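Local coordinates for protein complement factor MASP-3 (Homo sapiens, PDB 3DEM) that associates with mannan-binding lectin and ficolins through its CUB1-EGF-CUB2 region, as a serine protease component of the complement system in innate immunity, at residues Leu132-Tyr137 and Tyr145-Arg150; Ser167-Thr172 and Cys193-Glu198; Leu41-Phe46 and Ala69-Arg74; Phe9-Ser14 and Gly111-Tyr116. All coordinates share one frame; numbering follows the deposited sequence.

Interaction 1 of 4, residues Leu132-Tyr137 and Tyr145-Arg150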
loop_
_atom_site.group_PDB
_atom_site.type_symbol
_atom_site.label_atom_id
_atom_site.label_comp_id
_atom_site.label_asym_id
_atom_site.label_seq_id
_atom_site.Cartn_x
_atom_site.Cartn_y
_atom_site.Cartn_z
ATOM N N LEU A 132 -12.802 -5.281 -20.305
ATOM C CA LEU A 132 -12.038 -4.051 -20.086
ATOM C C LEU A 132 -10.956 -4.201 -19.015
ATOM O O LEU A 132 -10.599 -3.227 -18.349
ATOM C CB LEU A 132 -12.973 -2.891 -19.725
ATOM C CG LEU A 132 -14.143 -2.638 -20.682
ATOM C CD1 LEU A 132 -15.110 -1.607 -20.099
ATOM C CD2 LEU A 132 -13.647 -2.207 -22.061
ATOM N N SER A 133 -10.441 -5.416 -18.846
ATOM C CA SER A 133 -9.288 -5.649 -17.969
ATOM C C SER A 133 -8.131 -6.181 -18.807
ATOM O O SER A 133 -8.319 -6.503 -19.980
ATOM C CB SER A 133 -9.636 -6.638 -16.856
ATOM O OG SER A 133 -9.987 -7.897 -17.400
ATOM N N CYS A 134 -6.943 -6.275 -18.210
ATOM C CA CYS A 134 -5.753 -6.694 -18.953
ATOM C C CYS A 134 -5.931 -8.078 -19.571
ATOM O O CYS A 134 -6.403 -9.005 -18.911
ATOM C CB CYS A 134 -4.510 -6.658 -18.064
ATOM S SG CYS A 134 -4.157 -5.034 -17.350
ATOM N N ASP A 135 -5.564 -8.203 -20.842
ATOM C CA ASP A 135 -5.670 -9.469 -21.565
ATOM C C ASP A 135 -4.769 -10.542 -20.933
ATOM O O ASP A 135 -5.229 -11.648 -20.646
ATOM C CB ASP A 135 -5.320 -9.250 -23.039
ATOM C CG ASP A 135 -5.644 -10.449 -23.920
ATOM O OD1 ASP A 135 -6.249 -11.428 -23.438
ATOM O OD2 ASP A 135 -5.293 -10.403 -25.116
ATOM N N HIS A 136 -3.497 -10.210 -20.709
ATOM C CA HIS A 136 -2.559 -11.158 -20.105
ATOM C C HIS A 136 -2.193 -10.781 -18.667
ATOM O O HIS A 136 -2.799 -11.281 -17.718
ATOM C CB HIS A 136 -1.288 -11.311 -20.951
ATOM C CG HIS A 136 -1.506 -12.007 -22.258
ATOM N ND1 HIS A 136 -0.513 -12.138 -23.206
ATOM C CD2 HIS A 136 -2.603 -12.601 -22.780
ATOM C CE1 HIS A 136 -0.986 -12.790 -24.251
ATOM N NE2 HIS A 136 -2.253 -13.081 -24.020
ATOM N N TYR A 137 -1.211 -9.895 -18.509
ATOM C CA TYR A 137 -0.736 -9.506 -17.182
ATOM C C TYR A 137 -1.225 -8.124 -16.755
ATOM O O TYR A 137 -1.234 -7.182 -17.549
ATOM C CB TYR A 137 0.792 -9.519 -17.133
ATOM C CG TYR A 137 1.430 -10.833 -17.511
ATOM C CD1 TYR A 137 1.175 -11.987 -16.781
ATOM C CD2 TYR A 137 2.310 -10.917 -18.585
ATOM C CE1 TYR A 137 1.774 -13.201 -17.121
ATOM C CE2 TYR A 137 2.906 -12.113 -18.934
ATOM C CZ TYR A 137 2.636 -13.252 -18.199
ATOM O OH TYR A 137 3.236 -14.441 -18.539
ATOM N N TYR A 145 -2.227 1.633 -12.579
ATOM C CA TYR A 145 -1.886 0.270 -12.984
ATOM C C TYR A 145 -1.575 0.271 -14.477
ATOM O O TYR A 145 -1.814 1.263 -15.158
ATOM C CB TYR A 145 -3.038 -0.697 -12.678
ATOM C CG TYR A 145 -4.189 -0.611 -13.656
ATOM C CD1 TYR A 145 -4.327 -1.540 -14.679
ATOM C CD2 TYR A 145 -5.132 0.405 -13.564
ATOM C CE1 TYR A 145 -5.374 -1.462 -15.585
ATOM C CE2 TYR A 145 -6.186 0.491 -14.461
ATOM C CZ TYR A 145 -6.300 -0.444 -15.469
ATOM O OH TYR A 145 -7.343 -0.359 -16.359
ATOM N N TYR A 146 -1.027 -0.830 -14.978
ATOM C CA TYR A 146 -0.827 -1.003 -16.416
ATOM C C TYR A 146 -0.846 -2.479 -16.788
ATOM O O TYR A 146 -0.736 -3.345 -15.919
ATOM C CB TYR A 146 0.469 -0.334 -16.893
ATOM C CG TYR A 146 1.739 -0.951 -16.349
ATOM C CD1 TYR A 146 2.387 -1.978 -17.032
ATOM C CD2 TYR A 146 2.299 -0.498 -15.160
ATOM C CE1 TYR A 146 3.553 -2.543 -16.541
ATOM C CE2 TYR A 146 3.462 -1.057 -14.653
ATOM C CZ TYR A 146 4.087 -2.078 -15.349
ATOM O OH TYR A 146 5.248 -2.625 -14.847
ATOM N N CYS A 147 -0.993 -2.755 -18.080
ATOM C CA CYS A 147 -1.004 -4.117 -18.596
ATOM C C CYS A 147 0.296 -4.423 -19.332
ATOM O O CYS A 147 0.970 -3.520 -19.827
ATOM C CB CYS A 147 -2.179 -4.321 -19.558
ATOM S SG CYS A 147 -3.815 -3.818 -18.950
ATOM N N SER A 148 0.645 -5.703 -19.396
ATOM C CA SER A 148 1.745 -6.160 -20.239
ATOM C C SER A 148 1.381 -7.524 -20.825
ATOM O O SER A 148 0.344 -8.097 -20.481
ATOM C CB SER A 148 3.065 -6.221 -19.459
ATOM O OG SER A 148 3.171 -7.423 -18.717
ATOM N N CYS A 149 2.229 -8.047 -21.704
ATOM C CA CYS A 149 1.888 -9.264 -22.433
ATOM C C CYS A 149 2.885 -10.393 -22.243
ATOM O O CYS A 149 4.032 -10.167 -21.858
ATOM C CB CYS A 149 1.727 -8.954 -23.919
ATOM S SG CYS A 149 0.419 -7.759 -24.217
ATOM N N ARG A 150 2.436 -11.613 -22.516
ATOM C CA ARG A 150 3.328 -12.761 -22.519
ATOM C C ARG A 150 4.391 -12.625 -23.597
ATOM O O ARG A 150 4.186 -11.962 -24.622
ATOM C CB ARG A 150 2.562 -14.054 -22.782
ATOM C CG ARG A 150 1.549 -14.448 -21.727
ATOM C CD ARG A 150 0.982 -15.825 -22.052
ATOM N NE ARG A 150 -0.450 -15.897 -21.774
ATOM C CZ ARG A 150 -1.369 -16.315 -22.644
ATOM N NH1 ARG A 150 -1.017 -16.728 -23.859
ATOM N NH2 ARG A 150 -2.647 -16.338 -22.284
HETATM O O HOH W 1 -2.659 -7.505 -20.929
#
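Two backbone hydrogen bonds join Y137 and S148 as an antiparallel hydrogen-bonded pair, Y137 N to S148 O at 3.1 Å and S148 N to Y137 O at 3.0 Å. A third bond uses a side chain: the R150 backbone N-H points almost straight (176°) at H136 ND1, 3.1 Å away and close to the ring plane, so ND1 acts as acceptor. H136 CG lies anti to its own carbonyl carbon (chi1 -69°), which lets one ring face receive the R150 guanidinium; the two planes are 11° apart, with centres 3.9 Å apart. R150 thus grips the imidazole twice, in plane through its backbone and over a face through its bent side chain. A charged guanidinium so placed would be expected to disfavour protonation of H136. One water bridges the two segments, accepting from H136 N and donating to S148 O. The Y137 ring rises beside S148 and C149, and its OH packs 3.6 Å from R150 CG, while S148 OG bonds to H139. At the other end C134 SG and C147 SG form a disulfide, and C134 SG also meets the Y145 ring at its edge, 4.2 Å from CE1. C149 is linked to C162 by a second disulfide. A short two-stranded hairpin pinned by disulfides is characteristic of EGF-like modules, here one that binds calcium.

Interaction 2 of 4, residues Ser167-Thr172 and Cys193-Glu198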
loop_
_atom_site.group_PDB
_atom_site.type_symbol
_atom_site.label_atom_id
_atom_site.label_comp_id
_atom_site.label_asym_id
_atom_site.label_seq_id
_atom_site.Cartn_x
_atom_site.Cartn_y
_atom_site.Cartn_z
ATOM N N SER A 167 2.361 -12.533 -39.952
ATOM C CA SER A 167 2.333 -12.315 -41.393
ATOM C C SER A 167 3.657 -12.605 -42.083
ATOM O O SER A 167 3.739 -12.545 -43.308
ATOM C CB SER A 167 1.900 -10.882 -41.703
ATOM O OG SER A 167 0.570 -10.659 -41.263
ATOM N N ASP A 168 4.693 -12.898 -41.303
ATOM C CA ASP A 168 6.014 -13.167 -41.871
ATOM C C ASP A 168 6.120 -14.589 -42.394
ATOM O O ASP A 168 6.852 -15.408 -41.850
ATOM C CB ASP A 168 7.117 -12.886 -40.848
ATOM C CG ASP A 168 7.348 -11.406 -40.646
ATOM O OD1 ASP A 168 6.584 -10.607 -41.232
ATOM O OD2 ASP A 168 8.289 -11.035 -39.907
ATOM N N ASN A 169 5.380 -14.873 -43.459
ATOM C CA ASN A 169 5.337 -16.214 -44.014
ATOM C C ASN A 169 5.226 -16.201 -45.535
ATOM O O ASN A 169 4.892 -15.180 -46.141
ATOM C CB ASN A 169 4.162 -16.981 -43.414
ATOM C CG ASN A 169 2.824 -16.326 -43.734
ATOM O OD1 ASN A 169 2.364 -16.360 -44.875
ATOM N ND2 ASN A 169 2.200 -15.721 -42.728
ATOM N N LEU A 170 5.511 -17.345 -46.138
ATOM C CA LEU A 170 5.353 -17.535 -47.570
ATOM C C LEU A 170 5.441 -19.024 -47.837
ATOM O O LEU A 170 6.498 -19.627 -47.667
ATOM C CB LEU A 170 6.424 -16.772 -48.359
ATOM C CG LEU A 170 6.344 -16.899 -49.887
ATOM C CD1 LEU A 170 5.045 -16.314 -50.417
ATOM C CD2 LEU A 170 7.538 -16.255 -50.570
ATOM N N PHE A 171 4.316 -19.614 -48.223
ATOM C CA PHE A 171 4.242 -21.043 -48.486
ATOM C C PHE A 171 4.435 -21.313 -49.975
ATOM O O PHE A 171 3.633 -20.878 -50.802
ATOM C CB PHE A 171 2.910 -21.598 -47.982
ATOM C CG PHE A 171 2.715 -21.443 -46.498
ATOM C CD1 PHE A 171 3.036 -22.478 -45.627
ATOM C CD2 PHE A 171 2.223 -20.257 -45.969
ATOM C CE1 PHE A 171 2.857 -22.340 -44.260
ATOM C CE2 PHE A 171 2.047 -20.107 -44.598
ATOM C CZ PHE A 171 2.367 -21.158 -43.741
ATOM N N THR A 172 5.513 -22.014 -50.310
ATOM C CA THR A 172 5.876 -22.238 -51.707
ATOM C C THR A 172 5.928 -23.711 -52.075
ATOM O O THR A 172 6.060 -24.063 -53.250
ATOM C CB THR A 172 7.244 -21.631 -52.034
ATOM O OG1 THR A 172 8.244 -22.234 -51.202
ATOM C CG2 THR A 172 7.233 -20.131 -51.805
ATOM N N CYS A 193 -3.550 -11.324 -39.477
ATOM C CA CYS A 193 -2.619 -12.293 -40.041
ATOM C C CYS A 193 -2.772 -12.414 -41.544
ATOM O O CYS A 193 -3.883 -12.589 -42.048
ATOM C CB CYS A 193 -2.837 -13.670 -39.403
ATOM S SG CYS A 193 -2.806 -13.644 -37.607
ATOM N N LEU A 194 -1.648 -12.328 -42.248
ATOM C CA LEU A 194 -1.615 -12.491 -43.696
ATOM C C LEU A 194 -0.806 -13.737 -44.033
ATOM O O LEU A 194 0.415 -13.755 -43.840
ATOM C CB LEU A 194 -0.979 -11.268 -44.361
ATOM C CG LEU A 194 -1.661 -9.917 -44.117
ATOM C CD1 LEU A 194 -0.785 -8.755 -44.577
ATOM C CD2 LEU A 194 -3.034 -9.843 -44.792
ATOM N N TYR A 195 -1.494 -14.771 -44.515
ATOM C CA TYR A 195 -0.850 -15.998 -44.956
ATOM C C TYR A 195 -0.844 -16.052 -46.475
ATOM O O TYR A 195 -1.894 -15.922 -47.114
ATOM C CB TYR A 195 -1.581 -17.217 -44.405
ATOM C CG TYR A 195 -1.779 -17.193 -42.909
ATOM C CD1 TYR A 195 -0.801 -17.675 -42.049
ATOM C CD2 TYR A 195 -2.960 -16.700 -42.354
ATOM C CE1 TYR A 195 -0.993 -17.663 -40.675
ATOM C CE2 TYR A 195 -3.156 -16.677 -40.991
ATOM C CZ TYR A 195 -2.174 -17.155 -40.158
ATOM O OH TYR A 195 -2.376 -17.132 -38.799
ATOM N N THR A 196 0.333 -16.259 -47.053
ATOM C CA THR A 196 0.481 -16.198 -48.500
ATOM C C THR A 196 0.986 -17.501 -49.106
ATOM O O THR A 196 2.064 -17.990 -48.748
ATOM C CB THR A 196 1.433 -15.057 -48.896
ATOM O OG1 THR A 196 1.022 -13.861 -48.233
ATOM C CG2 THR A 196 1.418 -14.829 -50.398
ATOM N N ILE A 197 0.199 -18.059 -50.022
ATOM C CA ILE A 197 0.603 -19.241 -50.759
ATOM C C ILE A 197 1.006 -18.783 -52.155
ATOM O O ILE A 197 0.222 -18.127 -52.851
ATOM C CB ILE A 197 -0.523 -20.299 -50.833
ATOM C CG1 ILE A 197 -1.007 -20.671 -49.424
ATOM C CG2 ILE A 197 -0.048 -21.548 -51.593
ATOM C CD1 ILE A 197 -2.258 -21.519 -49.410
ATOM N N GLU A 198 2.240 -19.082 -52.545
ATOM C CA GLU A 198 2.733 -18.725 -53.869
ATOM C C GLU A 198 3.371 -19.931 -54.534
ATOM O O GLU A 198 4.460 -20.345 -54.147
ATOM C CB GLU A 198 3.782 -17.619 -53.766
ATOM C CG GLU A 198 3.238 -16.273 -53.354
ATOM C CD GLU A 198 3.223 -15.279 -54.496
ATOM O OE1 GLU A 198 3.388 -15.722 -55.664
ATOM O OE2 GLU A 198 3.058 -14.063 -54.217
#
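In the second CUB domain of the chain, the loop 167-172 runs alongside strand 192-198, an outermost strand of its sheet, in nearly the same direction (19°). The contact imitates a parallel strand pair, but is a true bridge only at F171 and I197; further back, side chains replace the backbone. At the bridge F171 N donates to T196 O at 2.8 Å, nearly along the C=O axis, and E198 N returns to F171 O at 2.9 Å. N169 then stands in for a strand residue. Its CG sits in the crowded position between the backbone N and carbonyl carbon (chi1 61°), which turns the amide onto the strand: OD1 accepts from T196 N in the plane of its own carbonyl, and ND2 donates a hydrogen bond to L194 O from above that carbonyl's plane. Both ends of one amide are therefore used, which fixes its rotation. The inverse gamma turn centred on D168 lifts the chain between this amide and S167, where OG accepts L194 N at 2.9 Å. C193, at the start of the segment, is tied to C166, the residue before segment 167-172, so a disulfide closes the same end. F171 and I197 both turn onto I178 and Y275, in the interior of the domain. On the outer side L170, with CG anti to its backbone N (chi1 -180°), brings CD1 to 3.4 Å from E198 CG.

Interaction 3 of 4, residues Leu41-Phe46 and Ala69-Arg74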
loop_
_atom_site.group_PDB
_atom_site.type_symbol
_atom_site.label_atom_id
_atom_site.label_comp_id
_atom_site.label_asym_id
_atom_site.label_seq_id
_atom_site.Cartn_x
_atom_site.Cartn_y
_atom_site.Cartn_z
ATOM N N LEU A 41 -10.683 5.436 7.034
ATOM C CA LEU A 41 -10.981 6.246 8.214
ATOM C C LEU A 41 -11.123 5.386 9.466
ATOM O O LEU A 41 -11.797 4.355 9.444
ATOM C CB LEU A 41 -12.268 7.049 7.995
ATOM C CG LEU A 41 -12.796 7.866 9.181
ATOM C CD1 LEU A 41 -11.924 9.096 9.425
ATOM C CD2 LEU A 41 -14.231 8.278 8.955
ATOM N N TYR A 42 -10.485 5.808 10.557
ATOM C CA TYR A 42 -10.631 5.122 11.841
ATOM C C TYR A 42 -10.591 6.080 13.041
ATOM O O TYR A 42 -10.201 7.242 12.911
ATOM C CB TYR A 42 -9.592 4.005 11.989
ATOM C CG TYR A 42 -8.160 4.468 11.904
ATOM C CD1 TYR A 42 -7.454 4.829 13.050
ATOM C CD2 TYR A 42 -7.506 4.540 10.679
ATOM C CE1 TYR A 42 -6.136 5.254 12.974
ATOM C CE2 TYR A 42 -6.192 4.962 10.592
ATOM C CZ TYR A 42 -5.512 5.319 11.741
ATOM O OH TYR A 42 -4.207 5.734 11.653
ATOM N N PHE A 43 -10.988 5.589 14.209
ATOM C CA PHE A 43 -11.121 6.445 15.384
ATOM C C PHE A 43 -10.266 5.973 16.550
ATOM O O PHE A 43 -10.160 4.773 16.801
ATOM C CB PHE A 43 -12.583 6.527 15.824
ATOM C CG PHE A 43 -13.499 7.127 14.793
ATOM C CD1 PHE A 43 -13.932 8.440 14.909
ATOM C CD2 PHE A 43 -13.940 6.374 13.711
ATOM C CE1 PHE A 43 -14.777 8.992 13.963
ATOM C CE2 PHE A 43 -14.788 6.924 12.763
ATOM C CZ PHE A 43 -15.205 8.231 12.889
ATOM N N MET A 44 -9.668 6.926 17.265
ATOM C CA MET A 44 -8.867 6.616 18.449
ATOM C C MET A 44 -9.626 6.918 19.735
ATOM O O MET A 44 -9.266 6.433 20.805
ATOM C CB MET A 44 -7.542 7.384 18.437
ATOM C CG MET A 44 -6.690 7.153 17.199
ATOM S SD MET A 44 -6.518 5.411 16.767
ATOM C CE MET A 44 -5.764 4.733 18.237
ATOM N N HIS A 45 -10.669 7.734 19.625
ATOM C CA HIS A 45 -11.515 8.077 20.764
ATOM C C HIS A 45 -12.907 8.404 20.242
ATOM O O HIS A 45 -13.054 9.091 19.235
ATOM C CB HIS A 45 -10.938 9.272 21.535
ATOM C CG HIS A 45 -11.625 9.544 22.840
ATOM N ND1 HIS A 45 -12.634 10.475 22.971
ATOM C CD2 HIS A 45 -11.447 9.009 24.071
ATOM C CE1 HIS A 45 -13.051 10.498 24.224
ATOM N NE2 HIS A 45 -12.347 9.617 24.912
ATOM N N PHE A 46 -13.934 7.901 20.915
ATOM C CA PHE A 46 -15.301 8.165 20.493
ATOM C C PHE A 46 -16.264 8.170 21.675
ATOM O O PHE A 46 -16.490 7.150 22.321
ATOM C CB PHE A 46 -15.749 7.154 19.437
ATOM C CG PHE A 46 -16.981 7.569 18.695
ATOM C CD1 PHE A 46 -16.882 8.222 17.478
ATOM C CD2 PHE A 46 -18.240 7.320 19.219
ATOM C CE1 PHE A 46 -18.017 8.610 16.794
ATOM C CE2 PHE A 46 -19.380 7.709 18.540
ATOM C CZ PHE A 46 -19.270 8.353 17.329
ATOM N N ALA A 69 -21.599 5.037 6.875
ATOM C CA ALA A 69 -21.739 4.700 8.282
ATOM C C ALA A 69 -22.260 5.874 9.096
ATOM O O ALA A 69 -22.053 7.027 8.731
ATOM C CB ALA A 69 -20.408 4.208 8.844
ATOM N N THR A 70 -22.947 5.564 10.190
ATOM C CA THR A 70 -23.400 6.564 11.147
ATOM C C THR A 70 -23.077 6.048 12.536
ATOM O O THR A 70 -23.441 4.926 12.885
ATOM C CB THR A 70 -24.918 6.820 11.038
ATOM O OG1 THR A 70 -25.253 7.123 9.679
ATOM C CG2 THR A 70 -25.337 7.989 11.924
ATOM N N PHE A 71 -22.377 6.862 13.316
ATOM C CA PHE A 71 -21.934 6.451 14.642
ATOM C C PHE A 71 -22.473 7.359 15.733
ATOM O O PHE A 71 -22.662 8.557 15.522
ATOM C CB PHE A 71 -20.408 6.427 14.719
ATOM C CG PHE A 71 -19.763 5.485 13.747
ATOM C CD1 PHE A 71 -19.942 4.110 13.868
ATOM C CD2 PHE A 71 -18.957 5.969 12.725
ATOM C CE1 PHE A 71 -19.339 3.237 12.981
ATOM C CE2 PHE A 71 -18.351 5.103 11.830
ATOM C CZ PHE A 71 -18.541 3.731 11.959
ATOM N N CYS A 72 -22.716 6.772 16.899
ATOM C CA CYS A 72 -23.037 7.532 18.098
ATOM C C CYS A 72 -22.786 6.633 19.304
ATOM O O CYS A 72 -22.382 5.485 19.140
ATOM C CB CYS A 72 -24.476 8.069 18.052
ATOM S SG CYS A 72 -25.800 6.844 17.885
ATOM N N GLY A 73 -22.998 7.150 20.509
ATOM C CA GLY A 73 -22.763 6.361 21.714
ATOM C C GLY A 73 -21.346 6.472 22.245
ATOM O O GLY A 73 -20.499 7.147 21.655
ATOM N N ARG A 74 -21.087 5.807 23.367
ATOM C CA ARG A 74 -19.769 5.847 23.987
ATOM C C ARG A 74 -19.080 4.487 23.915
ATOM O O ARG A 74 -19.692 3.455 24.192
ATOM C CB ARG A 74 -19.859 6.355 25.433
ATOM C CG ARG A 74 -20.571 5.427 26.398
ATOM C CD ARG A 74 -20.609 6.020 27.799
ATOM N NE ARG A 74 -21.630 7.055 27.942
ATOM C CZ ARG A 74 -22.837 6.846 28.466
ATOM N NH1 ARG A 74 -23.175 5.637 28.898
ATOM N NH2 ARG A 74 -23.706 7.848 28.565
#
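Three phenylalanines meet between segments 41-46 and 69-74, with F46 turned differently from the other two. F46 has CG anti to its backbone N (chi1 -164°), which carries the ring across to the other segment at about a right angle to the F71 side chain. Its tip, CZ, presses on F71 CB at 3.4 Å, and its CD2-CE2 edge runs along the backbone beyond, with CD2 3.3 Å from G73 O. F43 and F71 share a different torsion, CG anti to the carbonyl carbon in both, and point towards each other from facing strands. Their rings touch obliquely through F43 CE2 and F71 CE2, 4.1 Å apart, with planes at 73°. G73 follows C72, itself bonded to C54, and has a backbone shape that calls for glycine. F43 and F46 also touch V59 of strand 58-62, and F43 touches A114 of the neighbouring strand 111-120. The chain turns a corner at M44: F46 packs after it, while F43-F71 is the aromatic contact between the two layers of the CUB beta sandwich.

Interaction 4 of 4, residues Phe9-Ser14 and Gly111-Tyr116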
loop_
_atom_site.group_PDB
_atom_site.type_symbol
_atom_site.label_atom_id
_atom_site.label_comp_id
_atom_site.label_asym_id
_atom_site.label_seq_id
_atom_site.Cartn_x
_atom_site.Cartn_y
_atom_site.Cartn_z
ATOM N N PHE A 9 -3.177 12.024 3.899
ATOM C CA PHE A 9 -3.479 11.730 5.297
ATOM C C PHE A 9 -4.023 12.953 6.027
ATOM O O PHE A 9 -3.935 14.076 5.527
ATOM C CB PHE A 9 -2.222 11.230 6.019
ATOM C CG PHE A 9 -1.195 12.306 6.277
ATOM C CD1 PHE A 9 -1.127 12.938 7.512
ATOM C CD2 PHE A 9 -0.296 12.682 5.289
ATOM C CE1 PHE A 9 -0.182 13.927 7.751
ATOM C CE2 PHE A 9 0.651 13.670 5.521
ATOM C CZ PHE A 9 0.707 14.291 6.752
ATOM N N GLY A 10 -4.568 12.735 7.220
ATOM C CA GLY A 10 -5.035 13.840 8.051
ATOM C C GLY A 10 -5.686 13.398 9.343
ATOM O O GLY A 10 -5.992 12.228 9.517
ATOM N N GLN A 11 -5.891 14.350 10.250
ATOM C CA GLN A 11 -6.551 14.110 11.527
ATOM C C GLN A 11 -7.762 15.013 11.646
ATOM O O GLN A 11 -7.753 16.144 11.164
ATOM C CB GLN A 11 -5.623 14.438 12.698
ATOM C CG GLN A 11 -4.327 13.655 12.764
ATOM C CD GLN A 11 -3.535 13.963 14.031
ATOM O OE1 GLN A 11 -2.341 14.270 13.976
ATOM N NE2 GLN A 11 -4.204 13.895 15.179
ATOM N N ILE A 12 -8.797 14.525 12.311
ATOM C CA ILE A 12 -9.998 15.315 12.547
ATOM C C ILE A 12 -10.490 15.079 13.969
ATOM O O ILE A 12 -10.473 13.950 14.455
ATOM C CB ILE A 12 -11.112 14.939 11.554
ATOM C CG1 ILE A 12 -10.731 15.351 10.134
ATOM C CG2 ILE A 12 -12.418 15.596 11.938
ATOM C CD1 ILE A 12 -11.619 14.719 9.079
ATOM N N GLN A 13 -10.920 16.149 14.627
ATOM C CA GLN A 13 -11.458 16.080 15.980
ATOM C C GLN A 13 -12.793 16.794 16.018
ATOM O O GLN A 13 -13.073 17.645 15.176
ATOM C CB GLN A 13 -10.522 16.780 16.973
ATOM C CG GLN A 13 -9.072 16.342 16.914
ATOM C CD GLN A 13 -8.169 17.224 17.741
ATOM O OE1 GLN A 13 -8.578 18.291 18.212
ATOM N NE2 GLN A 13 -6.930 16.786 17.930
ATOM N N SER A 14 -13.613 16.459 17.008
ATOM C CA SER A 14 -14.837 17.206 17.266
ATOM C C SER A 14 -14.492 18.577 17.848
ATOM O O SER A 14 -13.444 18.744 18.484
ATOM C CB SER A 14 -15.723 16.440 18.246
ATOM O OG SER A 14 -14.971 16.038 19.377
ATOM N N GLY A 111 -16.644 13.798 22.632
ATOM C CA GLY A 111 -16.540 13.764 21.178
ATOM C C GLY A 111 -15.661 12.666 20.605
ATOM O O GLY A 111 -15.666 11.534 21.094
ATOM N N PHE A 112 -14.901 12.999 19.565
ATOM C CA PHE A 112 -14.119 11.993 18.852
ATOM C C PHE A 112 -12.767 12.497 18.336
ATOM O O PHE A 112 -12.529 13.701 18.229
ATOM C CB PHE A 112 -14.937 11.427 17.687
ATOM C CG PHE A 112 -15.061 12.371 16.523
ATOM C CD1 PHE A 112 -14.173 12.305 15.458
ATOM C CD2 PHE A 112 -16.058 13.333 16.498
ATOM C CE1 PHE A 112 -14.284 13.178 14.390
ATOM C CE2 PHE A 112 -16.172 14.209 15.436
ATOM C CZ PHE A 112 -15.285 14.132 14.381
ATOM N N ASP A 113 -11.893 11.547 18.024
ATOM C CA ASP A 113 -10.598 11.810 17.417
ATOM C C ASP A 113 -10.444 10.811 16.266
ATOM O O ASP A 113 -10.457 9.597 16.483
ATOM C CB ASP A 113 -9.484 11.637 18.454
ATOM C CG ASP A 113 -8.089 11.774 17.855
ATOM O OD1 ASP A 113 -7.907 12.580 16.914
ATOM O OD2 ASP A 113 -7.170 11.075 18.335
ATOM N N ALA A 114 -10.315 11.322 15.045
ATOM C CA ALA A 114 -10.286 10.464 13.866
ATOM C C ALA A 114 -9.068 10.705 12.977
ATOM O O ALA A 114 -8.497 11.794 12.959
ATOM C CB ALA A 114 -11.572 10.616 13.063
ATOM N N HIS A 115 -8.684 9.670 12.238
ATOM C CA HIS A 115 -7.530 9.713 11.353
ATOM C C HIS A 115 -7.888 9.078 10.022
ATOM O O HIS A 115 -8.575 8.061 9.982
ATOM C CB HIS A 115 -6.363 8.956 11.985
ATOM C CG HIS A 115 -5.863 9.575 13.253
ATOM N ND1 HIS A 115 -6.522 9.442 14.458
ATOM C CD2 HIS A 115 -4.779 10.344 13.501
ATOM C CE1 HIS A 115 -5.861 10.098 15.392
ATOM N NE2 HIS A 115 -4.798 10.653 14.838
ATOM N N TYR A 116 -7.436 9.683 8.932
ATOM C CA TYR A 116 -7.706 9.149 7.605
ATOM C C TYR A 116 -6.438 9.151 6.761
ATOM O O TYR A 116 -5.483 9.867 7.058
ATOM C CB TYR A 116 -8.812 9.947 6.903
ATOM C CG TYR A 116 -8.400 11.349 6.504
ATOM C CD1 TYR A 116 -7.754 11.589 5.297
ATOM C CD2 TYR A 116 -8.653 12.431 7.337
ATOM C CE1 TYR A 116 -7.369 12.872 4.933
ATOM C CE2 TYR A 116 -8.274 13.719 6.981
ATOM C CZ TYR A 116 -7.637 13.931 5.779
ATOM O OH TYR A 116 -7.260 15.208 5.417
#
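Five backbone hydrogen bonds zip strands 9-13 and 111-116 together antiparallel (168°). G10 pairs with Y116 and I12 with A114 as hydrogen-bonded pairs; the shortest link, A114 N to I12 O at 2.7 Å, lies nearly along the C=O axis. S14 N to F112 O adds the fifth. A side chain then carries on the ladder: S14 OG, in the crowded position between its backbone N and carbonyl carbon (chi1 50°), accepts F112 N at 3.0 Å. Among ring contacts, Y116 folds its ring flat over G10, whose CA lies 3.7 Å from the ring centroid in a CH-pi contact. The absence of a side chain on G10 lets the ring lie directly on the backbone; the tyrosine OH is bonded to N7. The F112 ring likewise lies with one face over the Q13-S14 backbone, S14 CB touching CD2 at 3.6 Å. Apolar contacts link the two rings through I12: CG2 runs beside F112 CE1 at 3.9 Å, and CD1 crosses to Y116 CE2 at 4.1 Å, on the face that also meets W29. On the other face Q11 and H115 extend side by side, as do Q13 and D113. The chemistry thus divides the sheet: aromatic and aliphatic groups pack into the CUB sandwich, while polar side chains and F9 lie on the other face, where H115 and F9 stack against H139 and Y141 of the second subunit.

Overall arrangement
Interaction 3 reaches, through strand 37-47, the same sheet of the first CUB domain as interaction 4, their centres 10 Å apart: strand 37-47 lies beside 111-120, with M44 N 2.9 Å from D113 O. Interaction 3 is nested in the long loop that interaction 4 closes. Interaction 1, in the EGF module, is centred about 40 Å from interaction 3, and interaction 2, in the second CUB domain, about 69 Å from it, marking out an elongated chain. Interactions 1, 3 and 4 all touch the second subunit, so the EGF hairpin of one copy meets the first CUB domain of the other. One calcium ion, of the EGF module, lies about 5 Å from the Y145 side chain.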